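Local coordinates for protein thermospermine synthase (Medicago truncatula, PDB 6BQ6) that probably makes thermospermine by transferring an aminopropyl group from decarboxylated S-adenosylmethionine to spermidine, and is seen here with thermospermine bound, at residues 242-247 and 261-266; 193-198 and 231-236; 270-275 and 291-296. All coordinates share one frame; numbering follows the deposited sequence.

Interaction 1 (242-247 and 261-266)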
# COMPACT_ATOMS: atom_id res chain seq x y z
N LYS B 242 -3.21 -20.09 41.35
CA LYS B 242 -4.38 -19.64 42.09
C LYS B 242 -4.82 -18.26 41.76
O LYS B 242 -6.02 -18.03 41.58
CB LYS B 242 -4.15 -19.72 43.58
CG LYS B 242 -5.42 -19.38 44.35
CD LYS B 242 -5.50 -19.92 45.73
CE LYS B 242 -6.84 -19.53 46.35
NZ LYS B 242 -8.00 -20.23 45.72
N TYR B 243 -3.86 -17.34 41.66
CA TYR B 243 -4.14 -15.94 41.43
C TYR B 243 -3.62 -15.55 40.04
O TYR B 243 -2.44 -15.75 39.74
CB TYR B 243 -3.46 -15.12 42.50
CG TYR B 243 -3.87 -15.50 43.89
CD1 TYR B 243 -5.10 -15.14 44.40
CD2 TYR B 243 -3.01 -16.24 44.70
CE1 TYR B 243 -5.47 -15.52 45.69
CE2 TYR B 243 -3.37 -16.62 45.97
CZ TYR B 243 -4.58 -16.27 46.46
OH TYR B 243 -4.85 -16.69 47.77
N VAL B 244 -4.52 -15.05 39.18
CA VAL B 244 -4.15 -14.73 37.81
C VAL B 244 -4.75 -13.40 37.51
O VAL B 244 -5.95 -13.22 37.69
CB VAL B 244 -4.61 -15.84 36.82
CG1 VAL B 244 -4.18 -15.51 35.39
CG2 VAL B 244 -4.04 -17.17 37.23
N VAL B 245 -3.92 -12.44 37.14
CA VAL B 245 -4.32 -11.04 36.93
C VAL B 245 -3.95 -10.60 35.52
O VAL B 245 -2.80 -10.33 35.26
CB VAL B 245 -3.69 -10.10 38.00
CG1 VAL B 245 -4.03 -8.63 37.73
CG2 VAL B 245 -4.07 -10.47 39.42
N PRO B 246 -4.93 -10.52 34.61
CA PRO B 246 -4.71 -10.05 33.26
C PRO B 246 -4.80 -8.52 33.27
O PRO B 246 -5.57 -7.94 34.06
CB PRO B 246 -5.87 -10.66 32.46
CG PRO B 246 -6.96 -10.76 33.44
CD PRO B 246 -6.32 -11.03 34.79
N TYR B 247 -3.97 -7.92 32.44
CA TYR B 247 -3.93 -6.46 32.35
C TYR B 247 -3.47 -6.01 31.00
O TYR B 247 -2.91 -6.78 30.21
CB TYR B 247 -3.11 -5.87 33.49
CG TYR B 247 -1.65 -6.19 33.50
CD1 TYR B 247 -1.20 -7.39 33.99
CD2 TYR B 247 -0.71 -5.23 33.14
CE1 TYR B 247 0.15 -7.66 34.04
CE2 TYR B 247 0.65 -5.50 33.21
CZ TYR B 247 1.07 -6.69 33.69
OH TYR B 247 2.40 -7.03 33.70
N VAL B 261 -0.22 -11.04 31.50
CA VAL B 261 -0.88 -11.74 32.58
C VAL B 261 0.13 -12.05 33.68
O VAL B 261 1.16 -12.69 33.41
CB VAL B 261 -1.51 -13.04 32.10
CG1 VAL B 261 -2.27 -13.75 33.22
CG2 VAL B 261 -2.46 -12.82 30.89
N LEU B 262 -0.21 -11.65 34.93
CA LEU B 262 0.46 -12.10 36.15
C LEU B 262 -0.15 -13.38 36.69
O LEU B 262 -1.36 -13.53 36.67
CB LEU B 262 0.32 -11.11 37.29
CG LEU B 262 0.74 -9.70 37.07
CD1 LEU B 262 0.54 -8.89 38.32
CD2 LEU B 262 2.21 -9.69 36.69
N ALA B 263 0.69 -14.26 37.19
CA ALA B 263 0.21 -15.50 37.81
C ALA B 263 1.09 -15.85 39.01
O ALA B 263 2.30 -15.72 38.98
CB ALA B 263 0.19 -16.63 36.79
N SER B 264 0.45 -16.27 40.09
CA SER B 264 1.19 -16.62 41.31
C SER B 264 0.32 -17.53 42.18
O SER B 264 -0.90 -17.55 42.08
CB SER B 264 1.59 -15.38 42.10
OG SER B 264 2.40 -15.63 43.25
N ASP B 265 0.96 -18.26 43.05
CA ASP B 265 0.23 -18.97 44.09
C ASP B 265 0.11 -18.17 45.39
O ASP B 265 -0.54 -18.62 46.35
CB ASP B 265 0.85 -20.36 44.28
CG ASP B 265 0.38 -21.35 43.21
OD1 ASP B 265 -0.70 -21.18 42.59
OD2 ASP B 265 1.06 -22.38 43.02
N SER B 266 0.72 -16.98 45.43
CA SER B 266 0.52 -16.05 46.49
C SER B 266 -0.30 -14.88 45.95
O SER B 266 -0.29 -14.60 44.74
CB SER B 266 1.83 -15.55 47.02
OG SER B 266 2.49 -16.67 47.59

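Interaction 2 (193-198 and 231-236)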
# COMPACT_ATOMS: atom_id res chain seq x y z
N LYS B 193 5.21 -24.19 22.89
CA LYS B 193 5.32 -25.08 24.05
C LYS B 193 5.49 -24.34 25.39
O LYS B 193 5.18 -24.90 26.44
CB LYS B 193 6.41 -26.10 23.85
CG LYS B 193 7.81 -25.52 23.79
CD LYS B 193 8.78 -26.64 23.55
CE LYS B 193 10.20 -26.14 23.65
NZ LYS B 193 10.64 -25.57 22.36
N LEU B 194 5.96 -23.10 25.32
CA LEU B 194 6.18 -22.30 26.51
C LEU B 194 4.91 -21.60 27.02
O LEU B 194 4.98 -20.78 27.93
CB LEU B 194 7.29 -21.32 26.26
CG LEU B 194 8.59 -21.95 25.74
CD1 LEU B 194 9.64 -20.91 25.31
CD2 LEU B 194 9.23 -22.88 26.71
N TYR B 195 3.76 -21.93 26.42
CA TYR B 195 2.47 -21.39 26.82
C TYR B 195 1.50 -22.52 27.21
O TYR B 195 0.34 -22.27 27.46
CB TYR B 195 1.87 -20.57 25.68
CG TYR B 195 2.59 -19.32 25.32
CD1 TYR B 195 3.59 -19.30 24.37
CD2 TYR B 195 2.20 -18.11 25.88
CE1 TYR B 195 4.24 -18.11 24.01
CE2 TYR B 195 2.86 -16.94 25.54
CZ TYR B 195 3.83 -16.93 24.59
OH TYR B 195 4.41 -15.75 24.28
N THR B 196 1.97 -23.76 27.27
CA THR B 196 1.04 -24.84 27.57
C THR B 196 0.85 -25.05 29.08
O THR B 196 1.77 -24.77 29.89
CB THR B 196 1.48 -26.16 26.92
OG1 THR B 196 2.76 -26.53 27.41
CG2 THR B 196 1.57 -26.03 25.43
N LYS B 197 -0.29 -25.65 29.41
CA LYS B 197 -0.63 -26.02 30.77
C LYS B 197 0.46 -26.88 31.37
O LYS B 197 0.95 -26.61 32.47
CB LYS B 197 -1.96 -26.74 30.84
CG LYS B 197 -2.36 -27.15 32.24
CD LYS B 197 -3.67 -27.95 32.25
CE LYS B 197 -4.16 -28.17 33.69
NZ LYS B 197 -3.40 -29.24 34.38
N ASP B 198 0.86 -27.91 30.63
CA ASP B 198 1.89 -28.82 31.14
C ASP B 198 3.24 -28.14 31.33
O ASP B 198 3.94 -28.44 32.32
CB ASP B 198 2.04 -30.02 30.24
CG ASP B 198 0.99 -31.10 30.50
OD1 ASP B 198 0.11 -30.95 31.38
OD2 ASP B 198 1.04 -32.13 29.78
N SER B 231 -7.12 -14.15 25.82
CA SER B 231 -8.03 -14.93 26.64
C SER B 231 -7.58 -16.37 26.87
O SER B 231 -7.77 -16.90 27.96
CB SER B 231 -9.43 -14.98 26.07
OG SER B 231 -9.40 -15.41 24.73
N CYS B 232 -7.00 -16.99 25.84
CA CYS B 232 -6.43 -18.33 25.95
C CYS B 232 -5.28 -18.46 26.95
O CYS B 232 -5.20 -19.40 27.71
CB CYS B 232 -5.94 -18.77 24.59
SG CYS B 232 -7.21 -18.72 23.31
N ILE B 233 -4.39 -17.49 26.89
CA ILE B 233 -3.28 -17.43 27.84
C ILE B 233 -3.80 -17.25 29.27
O ILE B 233 -3.41 -17.94 30.19
CB ILE B 233 -2.31 -16.30 27.46
CG1 ILE B 233 -1.54 -16.66 26.17
CG2 ILE B 233 -1.31 -16.09 28.60
CD1 ILE B 233 -0.67 -15.58 25.63
N TYR B 234 -4.73 -16.32 29.46
CA TYR B 234 -5.36 -16.17 30.74
C TYR B 234 -5.96 -17.49 31.24
O TYR B 234 -5.73 -17.92 32.34
CB TYR B 234 -6.43 -15.06 30.68
CG TYR B 234 -7.28 -15.02 31.91
CD1 TYR B 234 -6.81 -14.50 33.09
CD2 TYR B 234 -8.58 -15.56 31.90
CE1 TYR B 234 -7.59 -14.50 34.24
CE2 TYR B 234 -9.36 -15.56 33.02
CZ TYR B 234 -8.89 -15.02 34.20
OH TYR B 234 -9.67 -15.04 35.34
N ASN B 235 -6.76 -18.13 30.41
CA ASN B 235 -7.41 -19.36 30.84
C ASN B 235 -6.44 -20.49 31.12
O ASN B 235 -6.66 -21.28 32.05
CB ASN B 235 -8.48 -19.81 29.85
CG ASN B 235 -9.38 -20.90 30.44
OD1 ASN B 235 -9.91 -20.73 31.55
ND2 ASN B 235 -9.52 -22.04 29.73
N THR B 236 -5.40 -20.59 30.31
CA THR B 236 -4.39 -21.63 30.52
C THR B 236 -3.74 -21.41 31.87
O THR B 236 -3.63 -22.33 32.70
CB THR B 236 -3.38 -21.67 29.37
OG1 THR B 236 -4.08 -21.88 28.12
CG2 THR B 236 -2.38 -22.78 29.57

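Interaction 3 (270-275 and 291-296)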
# COMPACT_ATOMS: atom_id res chain seq x y z
N LEU B 270 -2.53 -5.44 45.48
CA LEU B 270 -1.96 -4.27 46.07
C LEU B 270 -2.70 -3.07 45.57
O LEU B 270 -3.17 -3.03 44.42
CB LEU B 270 -0.49 -4.16 45.74
CG LEU B 270 0.40 -5.18 46.43
CD1 LEU B 270 1.81 -4.92 45.97
CD2 LEU B 270 0.30 -5.07 47.95
N SER B 271 -2.80 -2.08 46.43
CA SER B 271 -3.46 -0.85 46.05
C SER B 271 -2.49 -0.01 45.21
O SER B 271 -1.28 -0.18 45.26
CB SER B 271 -3.86 -0.06 47.33
OG SER B 271 -2.72 0.41 48.01
N ALA B 272 -3.07 0.94 44.50
CA ALA B 272 -2.30 1.96 43.80
C ALA B 272 -1.24 2.59 44.69
O ALA B 272 -0.09 2.69 44.33
CB ALA B 272 -3.20 3.03 43.25
N GLU B 273 -1.62 2.99 45.89
CA GLU B 273 -0.66 3.70 46.71
C GLU B 273 0.46 2.81 47.20
O GLU B 273 1.58 3.27 47.27
CB GLU B 273 -1.34 4.37 47.91
CG GLU B 273 -2.30 5.48 47.55
CD GLU B 273 -3.62 5.01 46.99
OE1 GLU B 273 -3.97 3.82 47.13
OE2 GLU B 273 -4.33 5.80 46.37
N GLU B 274 0.17 1.57 47.55
CA GLU B 274 1.23 0.64 47.96
C GLU B 274 2.20 0.37 46.82
O GLU B 274 3.42 0.36 47.01
CB GLU B 274 0.69 -0.67 48.53
CG GLU B 274 1.78 -1.63 49.07
CD GLU B 274 2.91 -0.98 49.90
OE1 GLU B 274 2.71 0.02 50.62
OE2 GLU B 274 4.04 -1.49 49.85
N LEU B 275 1.67 0.20 45.62
CA LEU B 275 2.53 0.13 44.47
C LEU B 275 3.42 1.37 44.31
O LEU B 275 4.59 1.23 44.05
CB LEU B 275 1.71 -0.06 43.17
CG LEU B 275 1.11 -1.43 43.06
CD1 LEU B 275 0.06 -1.51 41.96
CD2 LEU B 275 2.18 -2.48 42.81
N ASP B 291 2.46 4.25 37.04
CA ASP B 291 2.30 4.47 38.47
C ASP B 291 1.23 3.50 38.96
O ASP B 291 0.68 2.71 38.16
CB ASP B 291 2.05 5.94 38.86
CG ASP B 291 0.79 6.51 38.31
OD1 ASP B 291 -0.06 5.77 37.71
OD2 ASP B 291 0.62 7.76 38.42
N GLY B 292 0.92 3.54 40.25
CA GLY B 292 -0.02 2.59 40.80
C GLY B 292 -1.40 2.71 40.22
O GLY B 292 -2.04 1.66 39.91
N LYS B 293 -1.87 3.94 40.04
CA LYS B 293 -3.19 4.13 39.44
C LYS B 293 -3.27 3.57 38.03
O LYS B 293 -4.28 2.97 37.62
CB LYS B 293 -3.59 5.61 39.41
CG LYS B 293 -4.21 6.17 40.69
CD LYS B 293 -4.72 7.57 40.33
CE LYS B 293 -5.37 8.29 41.48
NZ LYS B 293 -6.09 9.49 40.94
N THR B 294 -2.19 3.72 37.29
CA THR B 294 -2.11 3.16 35.94
C THR B 294 -2.26 1.66 35.96
O THR B 294 -3.02 1.09 35.15
CB THR B 294 -0.81 3.57 35.21
OG1 THR B 294 -0.66 4.99 35.21
CG2 THR B 294 -0.85 3.13 33.75
N PHE B 295 -1.56 0.98 36.88
CA PHE B 295 -1.70 -0.45 36.96
C PHE B 295 -3.11 -0.89 37.34
O PHE B 295 -3.65 -1.84 36.74
CB PHE B 295 -0.67 -1.09 37.91
CG PHE B 295 -0.84 -2.55 37.97
CD1 PHE B 295 -0.51 -3.29 36.86
CD2 PHE B 295 -1.50 -3.16 39.02
CE1 PHE B 295 -0.78 -4.65 36.79
CE2 PHE B 295 -1.76 -4.53 38.96
CZ PHE B 295 -1.39 -5.25 37.84
N VAL B 296 -3.72 -0.20 38.29
CA VAL B 296 -5.09 -0.56 38.70
C VAL B 296 -6.03 -0.38 37.53
O VAL B 296 -6.85 -1.26 37.29
CB VAL B 296 -5.53 0.22 39.95
CG1 VAL B 296 -7.06 0.14 40.13
CG2 VAL B 296 -4.74 -0.30 41.13

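Interaction 1 (242-247 and 261-266)
With a first torsion of 66°, Tyr247 sets its CG in the crowded position between the backbone N and the carbonyl carbon; CE1 of the ring then lies 3.7 Å from CG of Leu262 and also touches its CD2. The Tyr247 and Leu262 side chains cross at about a right angle, and the phenol OH is bonded to Cys90 O. On the other face of the sheet, CG1 of Val244 and CG1 of Val261 are each anti to their own backbone N, and the two methyls press together at 3.4 Å, tighter than usual carbon contact. CG2 of Val244 rests by CB of Ala263, and the Pro246 ring lies by CG2 of Val261. Tyr243 pairs with Ser264 and Val245 with Leu262, two hydrogen-bonded antiparallel pairs with two backbone bonds each; the shortest is Val245 N to Leu262 O, 2.8 Å. Pro246, lacking an N-H, sits in a non-hydrogen-bonded pair with Val261. The strands form the beta hairpin 243-251/256-264 that ends the seven-stranded mixed sheet of the Rossmann-like methyltransferase fold, with 256-264 inserted antiparallel between 212-220 and 243-251. Val244, Pro246 and Val261 pack on helix 230-238, while Leu262 faces helix 84-98. At the open end of the hairpin, Lys242 N donates to Asp265 OD1 at 3.0 Å, nearly along the C-O axis, and OD2 of Asp265 forms a salt bridge with Lys205. CG of Lys242 stands 3.7 Å above the centre of the Tyr243 ring, whose CE2 meets Asp265 O edge-on at 3.5 Å; Ser266 O comes obliquely to the ring, 3.2 Å from CD2 of Tyr243. Ser264 OG accepts from Ser266 N at 3.1 Å, an ST turn, and is also bonded to Gly212 O.

Interaction 2 (193-198 and 231-236)
Ile233 brings its longer branch to the CD2-CE2 side of the Tyr195 ring. From CB, CG1 leaves anti to the carbonyl carbon (chi1 -70°) and comes 4.0 Å from CD2 of Tyr195; CD1, at the tip, then lies 3.8 Å from CE2 of Tyr195 and equally near CD2. The two side chains cross obliquely. The CG2 branch faces Val261, and the side chain also touches Thr216 and Ala218 of strand 212-220. Tyr195 itself is held by its OH, bonded to Ala183 O. One helical turn on, the methyl CG2 of Thr236 packs 3.5 Å from Tyr195 O and 3.6 Å from Lys197 N, while its OG1 turns back to Cys232 O at 2.8 Å. Thr236 N also donates to Cys232 O, so two donors grip this oxygen from opposite faces of its plane. Thr196 is the N-cap of helix 197-204, its OG1 bonded to Phe199 N. The contact joins the residues leading into helix 197-204 to helix 230-238 on one face of the Rossmann-like sheet, beside the active-site pocket: Tyr195 lies close to Cys191, an adenosine-binding residue, and not far from the bound thermospermine.

Interaction 3 (270-275 and 291-296)
Asp291 OD1, just ahead of the Gly292 that packs on Ala272, is gripped by two groups of Thr294: OG1 donates at 2.7 Å from above the carboxylate plane, and the backbone N at 3.0 Å. This caps helix 292-298, and OD2 of Asp291 forms a salt bridge to Arg306 of the second subunit. Thr294 OG1 is also bonded to Lys303 N of that subunit. Helix 272-282 is N-capped too, by Ser271 OG accepting from Glu274 N at 3.1 Å. The first turns of the two helices touch where there is least side chain. CA of Ala272 stands 3.8 Å from CA of Gly292, and a nearly straight CA-H...O contact, 173° at the hydrogen, runs from Gly292 CA to Ala272 O. CB of Ala272 rests 3.5 Å from C of Gly292, with CG2 of Val296 near the backbone N of Ala272. A turn deeper, CD1 of Leu275 reaches CD2 of Phe295 at 3.7 Å, approaching the ring obliquely. CG of Phe295 is anti to its backbone N (chi1 180°); the ring also meets His98 and Pro94 of helix 84-98. Asp276 OD1 accepts from Gly292 N, a further tie between the helices. The arrangement is a close alanine-glycine packing of two N-capped helix starts, which packs on helix 84-98 through Leu275 and Phe295 and meets the second subunit through Asp291, Lys293 and Thr294.

From the N terminus, interaction 2 comes first, closing the loop of helix 197-204 and strand 212-220 when helix 230-238 returns to residues 193-198. Interaction 1 follows, closing the hairpin 243-251/256-264, and interaction 3 then joins the starts of helices 272-282 and 292-298. The three are in series; none nests in or crosses another. Helix 230-238 runs on into strand 243-251, and Tyr234 packs on Val244 and Pro246. On the other face of the hairpin, Phe295 reaches Tyr247 and Leu262. Interactions 2 and 3 do not touch, their nearest atoms about 12 Å apart; each packs on a different face of the hairpin, which joins them.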